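Local coordinates for Lmo2184 protein (Listeria monocytogenes serovar 1/2a, PDB 5JOQ), which probably binds heme as the lipid-anchored substrate-binding component of an iron-uptake ABC transporter of the bacterial cell surface, at residues V38-A43 / D92-T97; E198-D203 / E214-A219; P221-R226 / N257-D262. All blocks are in the same frame, centred on the assembly; numbering follows the deposited sequence. Where two conformers were deposited one is given.

Contact 1 (V38-A43 / D92-T97)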
loop_
_atom_site.group_PDB
_atom_site.type_symbol
_atom_site.label_atom_id
_atom_site.label_comp_id
_atom_site.label_asym_id
_atom_site.label_seq_id
_atom_site.Cartn_x
_atom_site.Cartn_y
_atom_site.Cartn_z
ATOM N N VAL A 38 -26.178 10.935 -4.869
ATOM C CA VAL A 38 -25.050 10.248 -4.230
ATOM C C VAL A 38 -23.799 10.460 -5.075
ATOM O O VAL A 38 -23.787 10.148 -6.270
ATOM C CB VAL A 38 -25.339 8.752 -4.042
ATOM C CG1 VAL A 38 -24.066 8.016 -3.577
ATOM C CG2 VAL A 38 -26.437 8.577 -3.023
ATOM N N ALA A 39 -22.749 11.016 -4.475
ATOM C CA ALA A 39 -21.447 11.118 -5.140
ATOM C C ALA A 39 -20.556 9.982 -4.662
ATOM O O ALA A 39 -20.352 9.840 -3.451
ATOM C CB ALA A 39 -20.781 12.457 -4.842
ATOM N N THR A 40 -20.013 9.176 -5.588
ATOM C CA THR A 40 -19.225 8.015 -5.167
ATOM C C THR A 40 -17.712 8.222 -5.246
ATOM O O THR A 40 -16.968 7.274 -4.974
ATOM C CB THR A 40 -19.571 6.762 -5.977
ATOM O OG1 THR A 40 -19.166 6.972 -7.332
ATOM C CG2 THR A 40 -21.074 6.481 -5.945
ATOM N N THR A 41 -17.226 9.416 -5.591
ATOM C CA THR A 41 -15.786 9.650 -5.542
ATOM C C THR A 41 -15.487 11.013 -4.933
ATOM O O THR A 41 -16.327 11.924 -4.938
ATOM C CB THR A 41 -15.128 9.583 -6.927
ATOM O OG1 THR A 41 -15.352 10.824 -7.609
ATOM C CG2 THR A 41 -15.718 8.431 -7.760
ATOM N N VAL A 42 -14.247 11.147 -4.442
ATOM C CA VAL A 42 -13.803 12.418 -3.867
ATOM C C VAL A 42 -13.882 13.534 -4.909
ATOM O O VAL A 42 -14.404 14.627 -4.640
ATOM C CB VAL A 42 -12.376 12.285 -3.306
ATOM C CG1 VAL A 42 -11.856 13.667 -2.897
ATOM C CG2 VAL A 42 -12.343 11.327 -2.107
ATOM N N ALA A 43 -13.350 13.278 -6.114
ATOM C CA ALA A 43 -13.370 14.298 -7.174
ATOM C C ALA A 43 -14.784 14.797 -7.463
ATOM O O ALA A 43 -14.997 16.005 -7.651
ATOM C CB ALA A 43 -12.740 13.744 -8.449
ATOM N N ASP A 92 -32.132 9.966 -6.415
ATOM C CA ASP A 92 -32.549 10.227 -7.792
ATOM C C ASP A 92 -31.410 9.990 -8.785
ATOM O O ASP A 92 -31.657 9.649 -9.949
ATOM C CB ASP A 92 -33.050 11.668 -7.911
ATOM C CG ASP A 92 -34.218 11.956 -6.978
ATOM O OD1 ASP A 92 -35.223 11.240 -7.084
ATOM O OD2 ASP A 92 -34.107 12.854 -6.117
ATOM N N MET A 93 -30.167 10.151 -8.346
ATOM C CA MET A 93 -29.026 9.974 -9.231
ATOM C C MET A 93 -27.811 9.533 -8.422
ATOM O O MET A 93 -27.553 10.064 -7.339
ATOM C CB MET A 93 -28.714 11.280 -9.982
ATOM C CG MET A 93 -27.514 11.180 -10.952
ATOM S SD MET A 93 -27.835 9.987 -12.285
ATOM C CE MET A 93 -29.384 10.610 -12.990
ATOM N N VAL A 94 -27.065 8.568 -8.951
ATOM C CA VAL A 94 -25.777 8.146 -8.393
ATOM C C VAL A 94 -24.710 8.519 -9.422
ATOM O O VAL A 94 -24.867 8.209 -10.604
ATOM C CB VAL A 94 -25.759 6.633 -8.106
ATOM C CG1 VAL A 94 -24.391 6.197 -7.546
ATOM C CG2 VAL A 94 -26.922 6.214 -7.149
ATOM N N LEU A 95 -23.650 9.214 -8.996
ATOM C CA LEU A 95 -22.612 9.708 -9.900
ATOM C C LEU A 95 -21.320 8.905 -9.724
ATOM O O LEU A 95 -20.779 8.809 -8.611
ATOM C CB LEU A 95 -22.329 11.193 -9.667
ATOM C CG LEU A 95 -23.503 12.168 -9.817
ATOM C CD1 LEU A 95 -23.001 13.550 -9.471
ATOM C CD2 LEU A 95 -24.061 12.175 -11.260
ATOM N N SER A 96 -20.810 8.364 -10.824
ATOM C CA SER A 96 -19.544 7.617 -10.817
ATOM C C SER A 96 -18.775 8.107 -12.043
ATOM O O SER A 96 -19.117 9.149 -12.632
ATOM C CB SER A 96 -19.808 6.107 -10.811
ATOM O OG SER A 96 -18.593 5.351 -10.826
ATOM N N THR A 97 -17.753 7.350 -12.467
ATOM C CA THR A 97 -16.936 7.769 -13.609
ATOM C C THR A 97 -16.965 6.717 -14.718
ATOM O O THR A 97 -17.187 5.510 -14.484
ATOM C CB THR A 97 -15.469 8.017 -13.212
ATOM O OG1 THR A 97 -14.873 6.780 -12.774
ATOM C CG2 THR A 97 -15.331 9.110 -12.109
HETATM O O HOH W 1 -17.321 5.313 -8.411
#
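Thr40 brings two donors to the one carbonyl oxygen of Leu95. Its backbone N lies 3.1 Å from Leu95 O and meets it nearly along the C=O axis. Its OG1, 2.8 Å from the same Leu95 O, approaches at 136° to the C=O bond, tilted 19° from the carbonyl plane. OG1 stands between the backbone N and the carbonyl carbon of Thr40 (chi1 66°), and the methyl CG2 packs at 3.7 Å on Val94 CG1, the two side chains crossing at about a right angle. Further back, Val38 N donates to Met93 O (3.0 Å) and Val38 O accepts from Leu95 N (2.9 Å). These bonds belong to the parallel sheet of the N-terminal lobe, where strand 37-39 pairs with strand 93-97, whose other neighbour is strand 115-118. Val38 and Val94 share one face; Ala39 and Leu95 share the other, which packs against helix 42-50. From the hydroxyl of Thr40 onward direct contact thins: a water donates to Thr40 OG1 (2.7 Å) and also bonds Ser96 OG (2.7 Å), bridging hydroxyls that do not meet. Partly exposed Thr41 merely brings CG2 to 4.4 Å from Thr97 CG2, while its OG1 caps Ile44 N.

Contact 2 (E198-D203 / E214-A219)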
loop_
_atom_site.group_PDB
_atom_site.type_symbol
_atom_site.label_atom_id
_atom_site.label_comp_id
_atom_site.label_asym_id
_atom_site.label_seq_id
_atom_site.Cartn_x
_atom_site.Cartn_y
_atom_site.Cartn_z
ATOM N N GLU A 198 5.654 15.978 -25.597
ATOM C CA GLU A 198 5.354 15.118 -26.743
ATOM C C GLU A 198 5.466 13.648 -26.325
ATOM O O GLU A 198 6.567 13.137 -26.121
ATOM C CB GLU A 198 6.312 15.426 -27.899
ATOM C CG GLU A 198 6.157 14.496 -29.084
ATOM C CD GLU A 198 7.224 14.739 -30.173
ATOM O OE1 GLU A 198 7.823 15.847 -30.215
ATOM O OE2 GLU A 198 7.469 13.812 -30.972
ATOM N N ASN A 199 4.325 12.960 -26.226
ATOM C CA ASN A 199 4.309 11.561 -25.793
ATOM C C ASN A 199 5.104 10.746 -26.805
ATOM O O ASN A 199 4.956 10.940 -28.020
ATOM C CB ASN A 199 2.850 11.076 -25.725
ATOM C CG ASN A 199 2.669 9.863 -24.817
ATOM O OD1 ASN A 199 3.418 8.892 -24.918
ATOM N ND2 ASN A 199 1.695 9.931 -23.919
ATOM N N VAL A 200 5.966 9.842 -26.328
ATOM C CA VAL A 200 6.663 8.991 -27.288
ATOM C C VAL A 200 5.706 8.041 -27.987
ATOM O O VAL A 200 6.064 7.485 -29.026
ATOM C CB VAL A 200 7.806 8.158 -26.652
ATOM C CG1 VAL A 200 8.968 9.057 -26.292
ATOM C CG2 VAL A 200 7.303 7.331 -25.429
ATOM N N ILE A 201 4.525 7.803 -27.427
ATOM C CA ILE A 201 3.516 6.925 -28.032
ATOM C C ILE A 201 2.554 7.785 -28.808
ATOM O O ILE A 201 2.011 8.750 -28.266
ATOM C CB ILE A 201 2.742 6.103 -26.974
ATOM C CG1 ILE A 201 3.692 5.247 -26.176
ATOM C CG2 ILE A 201 1.749 5.192 -27.661
ATOM C CD1 ILE A 201 4.495 4.290 -27.057
ATOM N N LYS A 202 2.341 7.452 -30.080
ATOM C CA LYS A 202 1.470 8.249 -30.920
ATOM C C LYS A 202 0.505 7.355 -31.669
ATOM O O LYS A 202 0.777 6.182 -31.918
ATOM C CB LYS A 202 2.272 9.083 -31.932
ATOM C CG LYS A 202 3.185 10.079 -31.269
ATOM C CD LYS A 202 4.008 10.840 -32.291
ATOM C CE LYS A 202 5.069 11.707 -31.591
ATOM N NZ LYS A 202 6.027 10.905 -30.734
ATOM N N ASP A 203 -0.574 7.957 -32.122
ATOM C CA ASP A 203 -1.508 7.275 -32.971
ATOM C C ASP A 203 -1.974 5.937 -32.408
ATOM O O ASP A 203 -1.995 4.933 -33.081
ATOM C CB ASP A 203 -0.940 7.192 -34.397
ATOM C CG ASP A 203 -0.356 8.542 -34.889
ATOM O OD1 ASP A 203 -0.898 9.614 -34.578
ATOM O OD2 ASP A 203 0.660 8.538 -35.596
ATOM N N GLU A 214 11.967 -2.461 -25.450
ATOM C CA GLU A 214 13.032 -2.273 -26.432
ATOM C C GLU A 214 12.665 -1.186 -27.423
ATOM O O GLU A 214 13.519 -0.385 -27.817
ATOM C CB GLU A 214 13.317 -3.566 -27.183
ATOM C CG GLU A 214 13.751 -4.729 -26.253
ATOM C CD GLU A 214 12.544 -5.637 -25.929
ATOM O OE1 GLU A 214 11.377 -5.190 -26.091
ATOM O OE2 GLU A 214 12.778 -6.792 -25.541
ATOM N N TYR A 215 11.400 -1.157 -27.849
ATOM C CA TYR A 215 10.926 -0.059 -28.688
ATOM C C TYR A 215 11.063 1.272 -27.957
ATOM O O TYR A 215 11.528 2.281 -28.523
ATOM C CB TYR A 215 9.452 -0.313 -29.091
ATOM C CG TYR A 215 8.814 0.932 -29.685
ATOM C CD1 TYR A 215 9.040 1.296 -31.010
ATOM C CD2 TYR A 215 8.063 1.781 -28.901
ATOM C CE1 TYR A 215 8.474 2.475 -31.548
ATOM C CE2 TYR A 215 7.498 2.957 -29.432
ATOM C CZ TYR A 215 7.715 3.299 -30.745
ATOM O OH TYR A 215 7.146 4.470 -31.248
ATOM N N LEU A 216 10.644 1.300 -26.687
ATOM C CA LEU A 216 10.677 2.553 -25.928
ATOM C C LEU A 216 12.111 3.028 -25.728
ATOM O O LEU A 216 12.394 4.232 -25.808
ATOM C CB LEU A 216 9.980 2.370 -24.582
ATOM C CG LEU A 216 8.448 2.098 -24.669
ATOM C CD1 LEU A 216 7.904 1.706 -23.306
ATOM C CD2 LEU A 216 7.666 3.353 -25.175
ATOM N N GLN A 217 13.032 2.099 -25.485
ATOM C CA GLN A 217 14.433 2.499 -25.337
ATOM C C GLN A 217 14.954 3.146 -26.614
ATOM O O GLN A 217 15.699 4.136 -26.574
ATOM C CB GLN A 217 15.292 1.286 -24.964
ATOM C CG GLN A 217 16.779 1.698 -24.701
ATOM C CD GLN A 217 17.642 0.514 -24.239
ATOM O OE1 GLN A 217 17.277 -0.173 -23.295
ATOM N NE2 GLN A 217 18.752 0.270 -24.912
ATOM N N SER A 218 14.607 2.581 -27.757
ATOM C CA SER A 218 15.031 3.166 -29.025
ATOM C C SER A 218 14.369 4.529 -29.242
ATOM O O SER A 218 14.980 5.445 -29.805
ATOM C CB SER A 218 14.668 2.213 -30.163
ATOM O OG SER A 218 15.038 2.735 -31.413
ATOM N N ALA A 219 13.127 4.685 -28.808
ATOM C CA ALA A 219 12.487 5.995 -28.939
ATOM C C ALA A 219 13.201 7.030 -28.076
ATOM O O ALA A 219 13.229 8.225 -28.416
ATOM C CB ALA A 219 11.013 5.910 -28.568
HETATM O O HOH W 2 4.162 5.244 -31.088
#
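Val200 and Ala219 bring the backbones closest, CA to CA 6.8 Å, where the turn after strand 198-199 passes the C-terminal end of helix 213-219, and no direct hydrogen bond crosses. Leu216 is the helix residue that reaches in: its CD2 methyl touches two side chains of the turn, Val200 CG2 at 4.0 Å and Ile201 CD1 at 3.8 Å. The Val200 and Leu216 side chains cross at about a right angle, and Val200 CB also faces Ala219 CB at 4.4 Å. Ile201 CD1, placed by a chi2 of -58°, has a second neighbour in Tyr215 CE2 (4.1 Å), which it meets at the edge of the ring, near the ring plane. CG of Tyr215 is anti to its backbone N (chi1 167°), and the far end of the ring comes near the turn. Its OH shares a water with Lys202 N, from which the water accepts at 3.0 Å. The turn has its own internal ties: Asn199 OD1 accepts from Ile201 N in an Asx turn, and Lys202 NZ donates to Asn199 O at 2.9 Å. The helix and the turn after strand 198-199 are therefore spaced by the shape of their packed methyls, the water tying only the exposed edge.

Contact 3 (P221-R226 / N257-D262). With CIT (citric acid), chain B.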
loop_
_atom_site.group_PDB
_atom_site.type_symbol
_atom_site.label_atom_id
_atom_site.label_comp_id
_atom_site.label_asym_id
_atom_site.label_seq_id
_atom_site.Cartn_x
_atom_site.Cartn_y
_atom_site.Cartn_z
ATOM N N PRO A 221 12.930 8.513 -24.711
ATOM C CA PRO A 221 12.265 9.724 -24.205
ATOM C C PRO A 221 13.249 10.618 -23.462
ATOM O O PRO A 221 14.152 10.141 -22.772
ATOM C CB PRO A 221 11.173 9.188 -23.261
ATOM C CG PRO A 221 11.726 7.792 -22.830
ATOM C CD PRO A 221 12.370 7.275 -24.123
ATOM N N ASP A 222 13.076 11.929 -23.614
ATOM C CA ASP A 222 13.857 12.868 -22.806
ATOM C C ASP A 222 13.573 12.676 -21.320
ATOM O O ASP A 222 14.474 12.763 -20.475
ATOM C CB ASP A 222 13.501 14.294 -23.206
ATOM C CG ASP A 222 13.979 14.647 -24.603
ATOM O OD1 ASP A 222 15.090 14.238 -24.949
ATOM O OD2 ASP A 222 13.225 15.320 -25.339
ATOM N N ILE A 223 12.314 12.441 -20.983
ATOM C CA ILE A 223 11.832 12.398 -19.605
ATOM C C ILE A 223 10.979 11.160 -19.412
ATOM O O ILE A 223 10.184 10.808 -20.294
ATOM C CB ILE A 223 10.990 13.650 -19.283
ATOM C CG1 ILE A 223 11.850 14.913 -19.348
ATOM C CG2 ILE A 223 10.275 13.517 -17.913
ATOM C CD1 ILE A 223 10.986 16.231 -19.408
ATOM N N ILE A 224 11.098 10.514 -18.241
ATOM C CA ILE A 224 10.159 9.450 -17.869
ATOM C C ILE A 224 9.396 9.899 -16.633
ATOM O O ILE A 224 10.006 10.407 -15.685
ATOM C CB ILE A 224 10.867 8.110 -17.618
ATOM C CG1 ILE A 224 11.619 7.653 -18.891
ATOM C CG2 ILE A 224 9.834 7.040 -17.122
ATOM C CD1 ILE A 224 12.555 6.441 -18.640
ATOM N N LEU A 225 8.063 9.780 -16.680
ATOM C CA LEU A 225 7.166 10.056 -15.566
ATOM C C LEU A 225 6.547 8.742 -15.115
ATOM O O LEU A 225 6.193 7.909 -15.955
ATOM C CB LEU A 225 6.026 11.021 -15.955
ATOM C CG LEU A 225 6.426 12.356 -16.594
ATOM C CD1 LEU A 225 5.163 13.199 -16.882
ATOM C CD2 LEU A 225 7.420 13.130 -15.676
ATOM N N ARG A 226 6.420 8.554 -13.789
ATOM C CA ARG A 226 5.839 7.328 -13.240
ATOM C C ARG A 226 4.722 7.674 -12.268
ATOM O O ARG A 226 4.822 8.647 -11.523
ATOM C CB ARG A 226 6.905 6.465 -12.496
ATOM C CG ARG A 226 8.065 5.967 -13.407
ATOM C CD ARG A 226 9.078 5.084 -12.566
ATOM N NE ARG A 226 9.686 5.884 -11.481
ATOM C CZ ARG A 226 10.969 5.827 -11.150
ATOM N NH1 ARG A 226 11.780 5.013 -11.821
ATOM N NH2 ARG A 226 11.454 6.600 -10.185
ATOM N N ASN A 257 20.461 10.322 -17.263
ATOM C CA ASN A 257 20.485 11.776 -17.085
ATOM C C ASN A 257 19.691 12.241 -15.867
ATOM O O ASN A 257 19.531 13.455 -15.683
ATOM C CB ASN A 257 19.908 12.488 -18.321
ATOM C CG ASN A 257 20.734 12.277 -19.571
ATOM O OD1 ASN A 257 21.910 11.976 -19.490
ATOM N ND2 ASN A 257 20.110 12.436 -20.739
ATOM N N ASN A 258 19.144 11.322 -15.067
ATOM C CA ASN A 258 18.369 11.675 -13.872
ATOM C C ASN A 258 17.123 12.491 -14.238
ATOM O O ASN A 258 16.780 13.471 -13.576
ATOM C CB ASN A 258 19.245 12.429 -12.855
ATOM C CG ASN A 258 18.556 12.604 -11.495
ATOM O OD1 ASN A 258 17.826 11.706 -11.015
ATOM N ND2 ASN A 258 18.767 13.769 -10.872
ATOM N N ARG A 259 16.450 12.083 -15.311
ATOM C CA ARG A 259 15.227 12.721 -15.782
ATOM C C ARG A 259 14.032 11.775 -15.627
ATOM O O ARG A 259 13.190 11.655 -16.526
ATOM C CB ARG A 259 15.398 13.166 -17.242
ATOM C CG ARG A 259 16.664 14.053 -17.494
ATOM C CD ARG A 259 16.641 14.756 -18.879
ATOM N NE ARG A 259 15.607 15.795 -18.968
ATOM C CZ ARG A 259 15.356 16.536 -20.052
ATOM N NH1 ARG A 259 16.065 16.357 -21.152
ATOM N NH2 ARG A 259 14.391 17.458 -20.032
ATOM N N VAL A 260 13.948 11.092 -14.486
ATOM C CA VAL A 260 12.838 10.209 -14.170
ATOM C C VAL A 260 12.162 10.778 -12.934
ATOM O O VAL A 260 12.829 11.022 -11.920
ATOM C CB VAL A 260 13.310 8.764 -13.912
ATOM C CG1 VAL A 260 12.082 7.841 -13.684
ATOM C CG2 VAL A 260 14.206 8.266 -15.063
ATOM N N TYR A 261 10.845 11.013 -13.016
ATOM C CA TYR A 261 10.103 11.626 -11.919
ATOM C C TYR A 261 8.986 10.702 -11.480
ATOM O O TYR A 261 8.278 10.135 -12.316
ATOM C CB TYR A 261 9.488 12.978 -12.356
ATOM C CG TYR A 261 10.532 13.948 -12.806
ATOM C CD1 TYR A 261 10.932 13.999 -14.129
ATOM C CD2 TYR A 261 11.131 14.823 -11.897
ATOM C CE1 TYR A 261 11.925 14.900 -14.565
ATOM C CE2 TYR A 261 12.134 15.750 -12.325
ATOM C CZ TYR A 261 12.533 15.756 -13.657
ATOM O OH TYR A 261 13.512 16.633 -14.102
ATOM N N ASP A 262 8.762 10.634 -10.181
ATOM C CA ASP A 262 7.568 9.997 -9.638
ATOM C C ASP A 262 6.508 11.060 -9.422
ATOM O O ASP A 262 6.754 12.062 -8.735
ATOM C CB ASP A 262 7.898 9.296 -8.324
ATOM C CG ASP A 262 8.759 8.097 -8.557
ATOM O OD1 ASP A 262 8.280 7.224 -9.312
ATOM O OD2 ASP A 262 9.901 8.060 -8.051
HETATM C C1 CIT B . 14.567 18.394 -23.402
HETATM O O1 CIT B . 14.272 18.664 -22.217
HETATM O O2 CIT B . 15.414 17.498 -23.595
HETATM C C2 CIT B . 13.895 19.124 -24.550
HETATM C C3 CIT B . 14.771 19.256 -25.802
HETATM O O7 CIT B . 14.523 18.065 -26.603
HETATM C C4 CIT B . 14.377 20.482 -26.633
HETATM C C5 CIT B . 15.207 20.596 -27.903
HETATM O O3 CIT B . 16.403 20.972 -27.868
HETATM O O4 CIT B . 14.705 20.333 -29.020
HETATM C C6 CIT B . 16.245 19.364 -25.402
HETATM O O5 CIT B . 16.676 20.429 -24.909
HETATM O O6 CIT B . 17.037 18.402 -25.531
HETATM O O HOH W 3 17.211 12.384 -21.294
#
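Ile224 and Val260 lie side by side at the heart of a parallel strand pair that places strand 260-262 next to strand 223-227 in the mixed sheet of the C-terminal lobe. The chain between them passes through helices 233-245, 247-250 and 253-256, making a beta-alpha-beta crossover, and the short strand segments run 18° apart in direction. Ile224 N donates to Arg259 O at 2.9 Å, Ile224 O accepts from Tyr261 N, and Arg226 N donates to Tyr261 O.

Arg226 spans the same face as Ile224 and Val260. Its CB starts 3.6 Å from Asp262 OD1, and CD still lies beside that oxygen; the chain then bends at chi3 (-62°), which sets NE. NE donates to Asp262 OD1 at 2.9 Å, and NH2 to Asp262 OD2 at 3.0 Å, a side-on, two-nitrogen salt bridge. The guanidinium and carboxylate planes are 21° apart, so the match is close but not flat. CZ has Val260 CG1 3.4 Å away, over the centre of one guanidinium face, and NH1 touches the same methyl. At the tip, NH2 also forms a salt bridge with Asp240, and Phe243 adds a cation-pi contact; the two carboxylates would be expected to stabilise the buried positive charge.

At the start of the pair, Arg259 was modelled in two conformers. In one of them a guanidinium face lies over Asp222 O and Ile223 CG1, and NH1 donates to O2 of a citrate, probably from the crystallisation liquor, at 2.8 Å, so this link is tentative. Asp222 OD2, bonded to Thr168 N, has a weak link to the same citrate.

On the other face, against helix 276-288, Leu225 CD2 sits 3.9 Å from Tyr261 CB. Ile223 CG2 meets the Tyr261 ring at its edge, near the ring plane, 3.9 Å from CD1.

Overall arrangement
Contacts 2 and 3 belong to the C-terminal lobe and contact 1 to the N-terminal lobe, on the opposite side of the chain's centre. Contact 1 lies about 36 Å from contact 2 and about 35 Å from contact 3, centre to centre, with nearest atoms about 20 and 19 Å apart. Contacts 2 and 3 are neighbours, their centres about 13 Å apart, and helix 213-219 leads directly into strand 223-227. Pro221 is their joint: its CD lies 3.5 Å from Leu216 O and its CB 3.8 Å from Val200 CG1. In this family the substrate cleft lies between the two lobes; the citrate at contact 3 probably does not mark it.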